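Local coordinates for regulatory protein SWI6 (Saccharomyces cerevisiae, PDB 1SW6) that serves as the SWI4 partner in SBF and the MBP1 partner in MBF, transcription complexes of the cell cycle, seen here through its ankyrin-repeat domain, at residues L144-V147 / K148-V151; D56-Q59 / K60-L63; Y223-D226 / I227-W231. All coordinates share one frame; numbering follows the deposited sequence.

Contact 1 of 3, residues L144-V147 / K148-V151; sequences LELV and KHLV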
ATOM      1  N   LEU A 144     -14.985   1.881  -8.531  1.00 37.08           N
ATOM      2  CA  LEU A 144     -15.437   1.889  -9.914  1.00 36.95           C
ATOM      3  C   LEU A 144     -15.906   3.245 -10.429  1.00 37.06           C
ATOM      4  O   LEU A 144     -15.505   3.674 -11.501  1.00 36.62           O
ATOM      5  CB  LEU A 144     -16.559   0.857 -10.089  1.00 36.47           C
ATOM      6  CG  LEU A 144     -17.186   0.690 -11.479  1.00 36.10           C
ATOM      7  CD1 LEU A 144     -16.128   0.320 -12.498  1.00 34.01           C
ATOM      8  CD2 LEU A 144     -18.259  -0.388 -11.410  1.00 37.28           C
ATOM      9  N   GLU A 145     -16.758   3.916  -9.671  1.00 38.18           N
ATOM     10  CA  GLU A 145     -17.285   5.204 -10.107  1.00 40.62           C
ATOM     11  C   GLU A 145     -16.208   6.221 -10.396  1.00 39.29           C
ATOM     12  O   GLU A 145     -16.224   6.885 -11.436  1.00 39.94           O
ATOM     13  CB  GLU A 145     -18.245   5.772  -9.069  1.00 43.69           C
ATOM     14  CG  GLU A 145     -19.497   6.343  -9.703  1.00 50.25           C
ATOM     15  CD  GLU A 145     -20.254   5.292 -10.493  1.00 53.19           C
ATOM     16  OE1 GLU A 145     -21.138   5.677 -11.291  1.00 54.95           O
ATOM     17  OE2 GLU A 145     -19.965   4.080 -10.314  1.00 54.27           O
ATOM     18  N   LEU A 146     -15.263   6.369  -9.484  1.00 39.05           N
ATOM     19  CA  LEU A 146     -14.207   7.329  -9.740  1.00 39.56           C
ATOM     20  C   LEU A 146     -13.330   6.904 -10.929  1.00 38.91           C
ATOM     21  O   LEU A 146     -12.864   7.752 -11.696  1.00 38.28           O
ATOM     22  CB  LEU A 146     -13.390   7.544  -8.473  1.00 39.53           C
ATOM     23  CG  LEU A 146     -13.746   8.853  -7.765  1.00 41.78           C
ATOM     24  CD1 LEU A 146     -15.249   9.125  -7.839  1.00 41.08           C
ATOM     25  CD2 LEU A 146     -13.272   8.779  -6.324  1.00 42.32           C
ATOM     26  N   VAL A 147     -13.118   5.601 -11.104  1.00 38.62           N
ATOM     27  CA  VAL A 147     -12.317   5.132 -12.234  1.00 37.49           C
ATOM     28  C   VAL A 147     -12.965   5.550 -13.557  1.00 38.79           C
ATOM     29  O   VAL A 147     -12.287   6.021 -14.472  1.00 37.76           O
ATOM     30  CB  VAL A 147     -12.152   3.594 -12.230  1.00 37.86           C
ATOM     31  CG1 VAL A 147     -11.656   3.114 -13.604  1.00 35.52           C
ATOM     32  CG2 VAL A 147     -11.135   3.187 -11.165  1.00 36.00           C
ATOM     33  N   LYS A 148     -14.280   5.384 -13.653  1.00 39.35           N
ATOM     34  CA  LYS A 148     -14.998   5.747 -14.865  1.00 41.08           C
ATOM     35  C   LYS A 148     -14.899   7.247 -15.151  1.00 42.21           C
ATOM     36  O   LYS A 148     -14.681   7.660 -16.292  1.00 42.53           O
ATOM     37  CB  LYS A 148     -16.448   5.301 -14.735  1.00 42.14           C
ATOM     38  CG  LYS A 148     -16.577   3.795 -14.780  1.00 42.73           C
ATOM     39  CD  LYS A 148     -17.780   3.279 -14.005  1.00 46.24           C
ATOM     40  CE  LYS A 148     -19.093   3.784 -14.552  1.00 48.86           C
ATOM     41  NZ  LYS A 148     -20.232   3.073 -13.888  1.00 50.97           N
ATOM     42  N   HIS A 149     -15.043   8.057 -14.110  1.00 42.39           N
ATOM     43  CA  HIS A 149     -14.935   9.501 -14.252  1.00 43.29           C
ATOM     44  C   HIS A 149     -13.529   9.902 -14.694  1.00 43.59           C
ATOM     45  O   HIS A 149     -13.371  10.768 -15.548  1.00 43.43           O
ATOM     46  CB  HIS A 149     -15.266  10.182 -12.926  1.00 44.39           C
ATOM     47  CG  HIS A 149     -16.732  10.370 -12.697  1.00 45.99           C
ATOM     48  ND1 HIS A 149     -17.352  10.017 -11.517  1.00 47.07           N
ATOM     49  CD2 HIS A 149     -17.693  10.906 -13.484  1.00 45.91           C
ATOM     50  CE1 HIS A 149     -18.635  10.330 -11.588  1.00 47.22           C
ATOM     51  NE2 HIS A 149     -18.867  10.870 -12.770  1.00 47.44           N
ATOM     52  N   LEU A 150     -12.504   9.278 -14.120  1.00 43.63           N
ATOM     53  CA  LEU A 150     -11.132   9.618 -14.501  1.00 43.98           C
ATOM     54  C   LEU A 150     -10.828   9.208 -15.934  1.00 44.15           C
ATOM     55  O   LEU A 150     -10.102   9.909 -16.645  1.00 43.68           O
ATOM     56  CB  LEU A 150     -10.112   8.965 -13.561  1.00 44.73           C
ATOM     57  CG  LEU A 150     -10.037   9.479 -12.117  1.00 45.56           C
ATOM     58  CD1 LEU A 150      -8.812   8.890 -11.453  1.00 46.24           C
ATOM     59  CD2 LEU A 150      -9.953  10.986 -12.094  1.00 44.46           C
ATOM     60  N   VAL A 151     -11.367   8.069 -16.359  1.00 43.48           N
ATOM     61  CA  VAL A 151     -11.136   7.620 -17.722  1.00 43.84           C
ATOM     62  C   VAL A 151     -11.797   8.626 -18.661  1.00 44.57           C
ATOM     63  O   VAL A 151     -11.156   9.170 -19.551  1.00 44.29           O
ATOM     64  CB  VAL A 151     -11.730   6.215 -17.961  1.00 42.80           C
ATOM     65  CG1 VAL A 151     -11.694   5.880 -19.443  1.00 41.21           C
ATOM     66  CG2 VAL A 151     -10.944   5.186 -17.157  1.00 43.26           C
TER

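Contact 2 of 3, residues D56-Q59 / K60-L63; sequences DNEQ and KMKL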
ATOM      1  N   ASP A  56       6.657  19.439 -14.437  1.00 81.94           N
ATOM      2  CA  ASP A  56       5.981  20.437 -13.609  1.00 80.65           C
ATOM      3  C   ASP A  56       5.624  19.886 -12.228  1.00 79.02           C
ATOM      4  O   ASP A  56       4.631  19.169 -12.073  1.00 78.74           O
ATOM      5  CB  ASP A  56       4.709  20.936 -14.299  1.00 81.65           C
ATOM      6  CG  ASP A  56       4.134  22.176 -13.633  1.00 82.94           C
ATOM      7  OD1 ASP A  56       4.007  22.187 -12.388  1.00 83.52           O
ATOM      8  OD2 ASP A  56       3.804  23.141 -14.355  1.00 83.97           O
ATOM      9  N   ASN A  57       6.438  20.231 -11.233  1.00 76.85           N
ATOM     10  CA  ASN A  57       6.224  19.783  -9.864  1.00 74.70           C
ATOM     11  C   ASN A  57       4.938  20.336  -9.263  1.00 73.14           C
ATOM     12  O   ASN A  57       4.348  19.728  -8.374  1.00 72.46           O
ATOM     13  CB  ASN A  57       7.403  20.192  -8.983  1.00 75.29           C
ATOM     14  CG  ASN A  57       7.134  19.957  -7.509  1.00 75.85           C
ATOM     15  OD1 ASN A  57       6.918  18.821  -7.073  1.00 75.83           O
ATOM     16  ND2 ASN A  57       7.136  21.034  -6.732  1.00 76.59           N
ATOM     17  N   GLU A  58       4.506  21.496  -9.742  1.00 71.51           N
ATOM     18  CA  GLU A  58       3.287  22.087  -9.220  1.00 70.27           C
ATOM     19  C   GLU A  58       2.045  21.374  -9.753  1.00 68.58           C
ATOM     20  O   GLU A  58       0.999  21.370  -9.102  1.00 67.80           O
ATOM     21  CB  GLU A  58       3.260  23.591  -9.519  1.00 70.98           C
ATOM     22  CG  GLU A  58       4.390  24.338  -8.794  1.00 72.93           C
ATOM     23  CD  GLU A  58       4.186  25.844  -8.711  1.00 74.14           C
ATOM     24  OE1 GLU A  58       5.017  26.519  -8.061  1.00 74.00           O
ATOM     25  OE2 GLU A  58       3.203  26.354  -9.290  1.00 74.78           O
ATOM     26  N   GLN A  59       2.156  20.760 -10.929  1.00 66.71           N
ATOM     27  CA  GLN A  59       1.022  20.022 -11.476  1.00 65.09           C
ATOM     28  C   GLN A  59       0.795  18.838 -10.554  1.00 63.18           C
ATOM     29  O   GLN A  59      -0.342  18.467 -10.266  1.00 63.02           O
ATOM     30  CB  GLN A  59       1.315  19.499 -12.877  1.00 65.59           C
ATOM     31  CG  GLN A  59       1.249  20.533 -13.967  1.00 67.53           C
ATOM     32  CD  GLN A  59       1.217  19.897 -15.345  1.00 68.87           C
ATOM     33  OE1 GLN A  59       2.133  19.166 -15.731  1.00 68.89           O
ATOM     34  NE2 GLN A  59       0.154  20.168 -16.092  1.00 69.62           N
ATOM     35  N   LYS A  60       1.898  18.259 -10.086  1.00 60.64           N
ATOM     36  CA  LYS A  60       1.842  17.114  -9.191  1.00 59.50           C
ATOM     37  C   LYS A  60       1.190  17.485  -7.864  1.00 58.42           C
ATOM     38  O   LYS A  60       0.318  16.762  -7.369  1.00 57.18           O
ATOM     39  CB  LYS A  60       3.246  16.562  -8.947  1.00 59.50           C
ATOM     40  CG  LYS A  60       3.264  15.325  -8.072  1.00 60.72           C
ATOM     41  CD  LYS A  60       4.656  14.726  -7.978  1.00 61.83           C
ATOM     42  CE  LYS A  60       4.634  13.423  -7.187  1.00 62.77           C
ATOM     43  NZ  LYS A  60       5.999  12.873  -6.932  1.00 63.67           N
ATOM     44  N   MET A  61       1.608  18.615  -7.296  1.00 57.11           N
ATOM     45  CA  MET A  61       1.046  19.078  -6.029  1.00 56.63           C
ATOM     46  C   MET A  61      -0.458  19.270  -6.178  1.00 54.07           C
ATOM     47  O   MET A  61      -1.221  18.945  -5.271  1.00 52.93           O
ATOM     48  CB  MET A  61       1.703  20.392  -5.594  1.00 58.39           C
ATOM     49  CG  MET A  61       3.210  20.301  -5.490  1.00 62.24           C
ATOM     50  SD  MET A  61       3.994  21.890  -5.172  1.00 67.02           S
ATOM     51  CE  MET A  61       5.403  21.367  -4.194  1.00 65.05           C
ATOM     52  N   LYS A  62      -0.879  19.789  -7.328  1.00 51.38           N
ATOM     53  CA  LYS A  62      -2.293  19.998  -7.580  1.00 50.27           C
ATOM     54  C   LYS A  62      -3.000  18.650  -7.712  1.00 49.32           C
ATOM     55  O   LYS A  62      -4.052  18.431  -7.112  1.00 47.79           O
ATOM     56  CB  LYS A  62      -2.502  20.805  -8.862  1.00 50.78           C
ATOM     57  CG  LYS A  62      -3.969  21.096  -9.142  1.00 51.99           C
ATOM     58  CD  LYS A  62      -4.171  21.776 -10.483  1.00 53.49           C
ATOM     59  CE  LYS A  62      -5.632  22.164 -10.674  1.00 54.27           C
ATOM     60  NZ  LYS A  62      -5.882  22.728 -12.037  1.00 56.97           N
ATOM     61  N   LEU A  63      -2.424  17.747  -8.506  1.00 48.65           N
ATOM     62  CA  LEU A  63      -3.021  16.428  -8.688  1.00 47.27           C
ATOM     63  C   LEU A  63      -3.129  15.735  -7.327  1.00 47.64           C
ATOM     64  O   LEU A  63      -4.162  15.144  -6.995  1.00 46.69           O
ATOM     65  CB  LEU A  63      -2.171  15.569  -9.632  1.00 45.73           C
ATOM     66  CG  LEU A  63      -2.678  14.135  -9.846  1.00 43.57           C
ATOM     67  CD1 LEU A  63      -4.095  14.193 -10.394  1.00 41.63           C
ATOM     68  CD2 LEU A  63      -1.754  13.374 -10.807  1.00 42.07           C
TER

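Contact 3 of 3, residues Y223-D226 / I227-W231; sequences YYLD and ILMGW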
ATOM      1  N   TYR A 223     -12.102 -16.026  -8.689  1.00 35.08           N
ATOM      2  CA  TYR A 223     -13.156 -15.140  -9.169  1.00 33.41           C
ATOM      3  C   TYR A 223     -12.692 -14.276 -10.337  1.00 32.71           C
ATOM      4  O   TYR A 223     -13.391 -14.152 -11.349  1.00 34.33           O
ATOM      5  CB  TYR A 223     -13.609 -14.246  -8.019  1.00 33.14           C
ATOM      6  CG  TYR A 223     -14.623 -13.187  -8.388  1.00 33.09           C
ATOM      7  CD1 TYR A 223     -15.984 -13.482  -8.419  1.00 32.68           C
ATOM      8  CD2 TYR A 223     -14.223 -11.872  -8.632  1.00 32.73           C
ATOM      9  CE1 TYR A 223     -16.929 -12.493  -8.671  1.00 34.15           C
ATOM     10  CE2 TYR A 223     -15.162 -10.873  -8.888  1.00 36.06           C
ATOM     11  CZ  TYR A 223     -16.514 -11.195  -8.897  1.00 34.88           C
ATOM     12  OH  TYR A 223     -17.450 -10.204  -9.063  1.00 40.21           O
ATOM     13  N   TYR A 224     -11.514 -13.669 -10.194  1.00 31.64           N
ATOM     14  CA  TYR A 224     -10.961 -12.815 -11.240  1.00 31.15           C
ATOM     15  C   TYR A 224     -10.753 -13.588 -12.544  1.00 30.93           C
ATOM     16  O   TYR A 224     -11.132 -13.125 -13.629  1.00 30.59           O
ATOM     17  CB  TYR A 224      -9.633 -12.200 -10.762  1.00 30.22           C
ATOM     18  CG  TYR A 224      -9.790 -11.185  -9.640  1.00 27.82           C
ATOM     19  CD1 TYR A 224      -8.777 -10.989  -8.714  1.00 28.61           C
ATOM     20  CD2 TYR A 224     -10.954 -10.408  -9.521  1.00 29.23           C
ATOM     21  CE1 TYR A 224      -8.902 -10.042  -7.677  1.00 28.49           C
ATOM     22  CE2 TYR A 224     -11.097  -9.459  -8.488  1.00 29.16           C
ATOM     23  CZ  TYR A 224     -10.066  -9.288  -7.570  1.00 30.30           C
ATOM     24  OH  TYR A 224     -10.198  -8.392  -6.531  1.00 30.43           O
ATOM     25  N   LEU A 225     -10.169 -14.773 -12.427  1.00 30.40           N
ATOM     26  CA  LEU A 225      -9.917 -15.619 -13.588  1.00 31.19           C
ATOM     27  C   LEU A 225     -11.200 -15.976 -14.326  1.00 30.97           C
ATOM     28  O   LEU A 225     -11.277 -15.808 -15.546  1.00 32.37           O
ATOM     29  CB  LEU A 225      -9.200 -16.899 -13.168  1.00 28.73           C
ATOM     30  CG  LEU A 225      -9.026 -17.963 -14.261  1.00 32.13           C
ATOM     31  CD1 LEU A 225      -8.313 -17.353 -15.471  1.00 31.51           C
ATOM     32  CD2 LEU A 225      -8.227 -19.134 -13.717  1.00 29.64           C
ATOM     33  N   ASP A 226     -12.206 -16.459 -13.600  1.00 31.75           N
ATOM     34  CA  ASP A 226     -13.462 -16.847 -14.243  1.00 32.42           C
ATOM     35  C   ASP A 226     -14.219 -15.657 -14.822  1.00 31.60           C
ATOM     36  O   ASP A 226     -14.763 -15.751 -15.911  1.00 32.09           O
ATOM     37  CB  ASP A 226     -14.363 -17.622 -13.274  1.00 33.62           C
ATOM     38  CG  ASP A 226     -13.783 -18.975 -12.889  1.00 36.96           C
ATOM     39  OD1 ASP A 226     -12.998 -19.548 -13.680  1.00 35.49           O
ATOM     40  OD2 ASP A 226     -14.117 -19.476 -11.796  1.00 37.89           O
ATOM     41  N   ILE A 227     -14.256 -14.543 -14.098  1.00 32.27           N
ATOM     42  CA  ILE A 227     -14.934 -13.349 -14.599  1.00 33.49           C
ATOM     43  C   ILE A 227     -14.270 -12.869 -15.887  1.00 32.98           C
ATOM     44  O   ILE A 227     -14.947 -12.468 -16.826  1.00 32.38           O
ATOM     45  CB  ILE A 227     -14.898 -12.174 -13.576  1.00 34.86           C
ATOM     46  CG1 ILE A 227     -15.865 -12.444 -12.424  1.00 34.90           C
ATOM     47  CG2 ILE A 227     -15.266 -10.866 -14.263  1.00 34.49           C
ATOM     48  CD1 ILE A 227     -17.298 -12.636 -12.869  1.00 33.66           C
ATOM     49  N   LEU A 228     -12.939 -12.906 -15.928  1.00 32.15           N
ATOM     50  CA  LEU A 228     -12.210 -12.475 -17.117  1.00 29.58           C
ATOM     51  C   LEU A 228     -12.563 -13.340 -18.340  1.00 30.29           C
ATOM     52  O   LEU A 228     -12.829 -12.813 -19.427  1.00 27.35           O
ATOM     53  CB  LEU A 228     -10.697 -12.533 -16.858  1.00 30.85           C
ATOM     54  CG  LEU A 228      -9.776 -12.214 -18.045  1.00 31.99           C
ATOM     55  CD1 LEU A 228     -10.242 -10.944 -18.732  1.00 34.36           C
ATOM     56  CD2 LEU A 228      -8.345 -12.049 -17.569  1.00 34.06           C
ATOM     57  N   MET A 229     -12.557 -14.660 -18.166  1.00 30.56           N
ATOM     58  CA  MET A 229     -12.886 -15.558 -19.276  1.00 31.14           C
ATOM     59  C   MET A 229     -14.343 -15.355 -19.722  1.00 32.26           C
ATOM     60  O   MET A 229     -14.622 -15.241 -20.915  1.00 32.28           O
ATOM     61  CB  MET A 229     -12.641 -17.014 -18.881  1.00 30.38           C
ATOM     62  CG  MET A 229     -11.169 -17.360 -18.638  1.00 30.52           C
ATOM     63  SD  MET A 229     -10.109 -17.025 -20.084  1.00 34.36           S
ATOM     64  CE  MET A 229     -10.720 -18.307 -21.204  1.00 32.70           C
ATOM     65  N   GLY A 230     -15.267 -15.295 -18.766  1.00 32.85           N
ATOM     66  CA  GLY A 230     -16.658 -15.073 -19.119  1.00 31.50           C
ATOM     67  C   GLY A 230     -16.850 -13.747 -19.846  1.00 32.62           C
ATOM     68  O   GLY A 230     -17.608 -13.663 -20.823  1.00 31.87           O
ATOM     69  N   TRP A 231     -16.156 -12.709 -19.382  1.00 32.92           N
ATOM     70  CA  TRP A 231     -16.261 -11.376 -19.988  1.00 33.16           C
ATOM     71  C   TRP A 231     -15.844 -11.401 -21.457  1.00 34.33           C
ATOM     72  O   TRP A 231     -16.489 -10.781 -22.308  1.00 32.80           O
ATOM     73  CB  TRP A 231     -15.377 -10.367 -19.239  1.00 31.40           C
ATOM     74  CG  TRP A 231     -15.504  -8.934 -19.754  1.00 30.41           C
ATOM     75  CD1 TRP A 231     -16.400  -7.984 -19.339  1.00 30.05           C
ATOM     76  CD2 TRP A 231     -14.718  -8.321 -20.781  1.00 29.20           C
ATOM     77  NE1 TRP A 231     -16.213  -6.817 -20.047  1.00 30.01           N
ATOM     78  CE2 TRP A 231     -15.189  -6.998 -20.938  1.00 28.78           C
ATOM     79  CE3 TRP A 231     -13.657  -8.759 -21.587  1.00 30.67           C
ATOM     80  CZ2 TRP A 231     -14.635  -6.108 -21.866  1.00 30.22           C
ATOM     81  CZ3 TRP A 231     -13.104  -7.873 -22.511  1.00 31.49           C
ATOM     82  CH2 TRP A 231     -13.598  -6.560 -22.642  1.00 31.20           C
TER

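Contact 1 of 3, residues L144-V147 / K148-V151
Helix 144-152 of ankyrin repeat ANK 1 carries this local contact, in which K148 lies back along the preceding turn and touches both L144 and E145. The aliphatic part of K148 does the apolar work: its CD rests 3.7 Å from L144 CG, the two side chains crossing obliquely. Beyond it the chain bends at chi3 (62°), which turns the ammonium group toward E145. K148 NZ stands 3.7 Å from E145 OE2 in a long salt bridge, with OE1 little farther; at this length the pairing is probably electrostatic rather than a directed bond. Without these atoms, as with an alanine here, the E145 carboxylate would probably lose its positive mate and the L144 branch its cover of methylenes. One position on, the imidazole of H149 receives L146 CD1 at its edge, near the ring plane, 4.3 Å from H149 ND1. On another side of the helix V147 CG1 meets V151 CG2 at 4.2 Å, a looser apolar touch between valines four residues apart. The backbone beneath is regular: K148, H149, L150 and V151 donate to the carbonyls of L144, E145, L146 and V147, the first of these bonds running 3.0 Å from K148 N to L144 O. Ahead of them the N143 side chain accepts from L146 N. L146, V147 and L150 pack on helix 134-140 of the same repeat, whereas L144, V147 and K148 reach helix 183-190 of ANK 2. H149 stacks with the ring of F105, and V151 lies against F30 and H32, so the helix joins helix 134-140, helix 183-190 and these residues from earlier in the chain.

Contact 2 of 3, residues D56-Q59 / K60-L63
N57 overlaps the end of M61, its amide crossing the thioether one turn further along the helix. N57 CG is anti to the backbone N (chi1 170°), which carries the amide forward, and N57 ND2 comes 3.6 Å from M61 SD. The methyl is closer still, M61 CE lying 3.1 Å from N57 ND2, tight enough that the exact turn of either group is doubtful; M61 also touches a crystal neighbour. M61 CG packs 3.2 Å from N57 O, the carbonyl that accepts the backbone bond of M61 N. Before this pair stands D56, the residue just ahead of the helix. D56 OD1 is gripped by two amides: Q59 N donates at 2.8 Å to D56 OD1 from well above the carboxylate plane, and E58 N adds a weak, strongly bent bond. The K60 N to D56 O bond is weak at 3.5 Å, whereas L63 N to Q59 O, further along, is 2.8 Å. K62 stretches fully extended away from the first turn, and its NZ donates to T119 O, while Q59 NE2 makes a weak bond to Q120 O; these two tie the helix to the segment following helix 105-115. L63 packs on I125. The carboxylate of D56 takes the amides of E58 and Q59 at the N-terminal end, where Q59 N has otherwise a weak bond to D56 O, and its negative charge is likely to suit the positive end of the helix dipole: an aspartate N-cap at the start of helix 57-71.

Contact 3 of 3, residues Y223-D226 / I227-W231
I227 sets its CG1 over the face of the Y223 ring, a CH-pi contact within helix 218-234. I227 CG1 lies 3.8 Å from the centroid of the Y223 ring, only 11° off the ring normal and slightly nearer the CZ end. Two torsions bring this about. With CG of Y223 set beside its carbonyl carbon (chi1 175°), the ring reaches toward the following turn, while I227 keeps CG1 beside its own N (chi1 -74°), turning that branch back over the tyrosine. The same I227 CG1 also rests 3.2 Å from Y223 O, so the branch packs against both the ring and the carbonyl of one residue. Y224 CE2 sits at the edge of the Y223 ring, in its plane, and Y224 OH is hydrogen-bonded to S174 O. Further along, L225 CD1 reaches M229 CG at 4.3 Å, where the methionine bends at both chi2 and chi3. Backbone bonds tie these turns together, the straightest being G230 N to D226 O, 2.9 Å. D226 spreads its two oxygens: OD2 forms a salt bridge with K222 NZ and OD1 is hydrogen-bonded to Y305 OH. Among the side chains the contact is thus apolar, a CH-pi touch and an aliphatic one, laid over the backbone bonds of the helix, while the polar ends of Y224 and D226 find their partners outside the two segments; consistent with this, F183 of ANK 2 packs against both Y223 and I227, extending the apolar patch between ANK 2 and ANK 3.

How the contacts relate
All three contacts are local turns of helix, so none closes a long loop; they follow in series, and none nests in or crosses another. From the N terminus, contact 2 comes first, at the start of helix 57-71, its centre about 25 Å from that of the chain. Contact 1 lies in ANK 1, with nearest atoms about 7 Å from contact 2 and no touch. Contact 3 follows in ANK 3, its centre about 21 Å from that of contact 1 and, on the far side of the chain's centre, about 37 Å from that of contact 2. Helix 183-190 of ANK 2 links contacts 1 and 3 by packing against both.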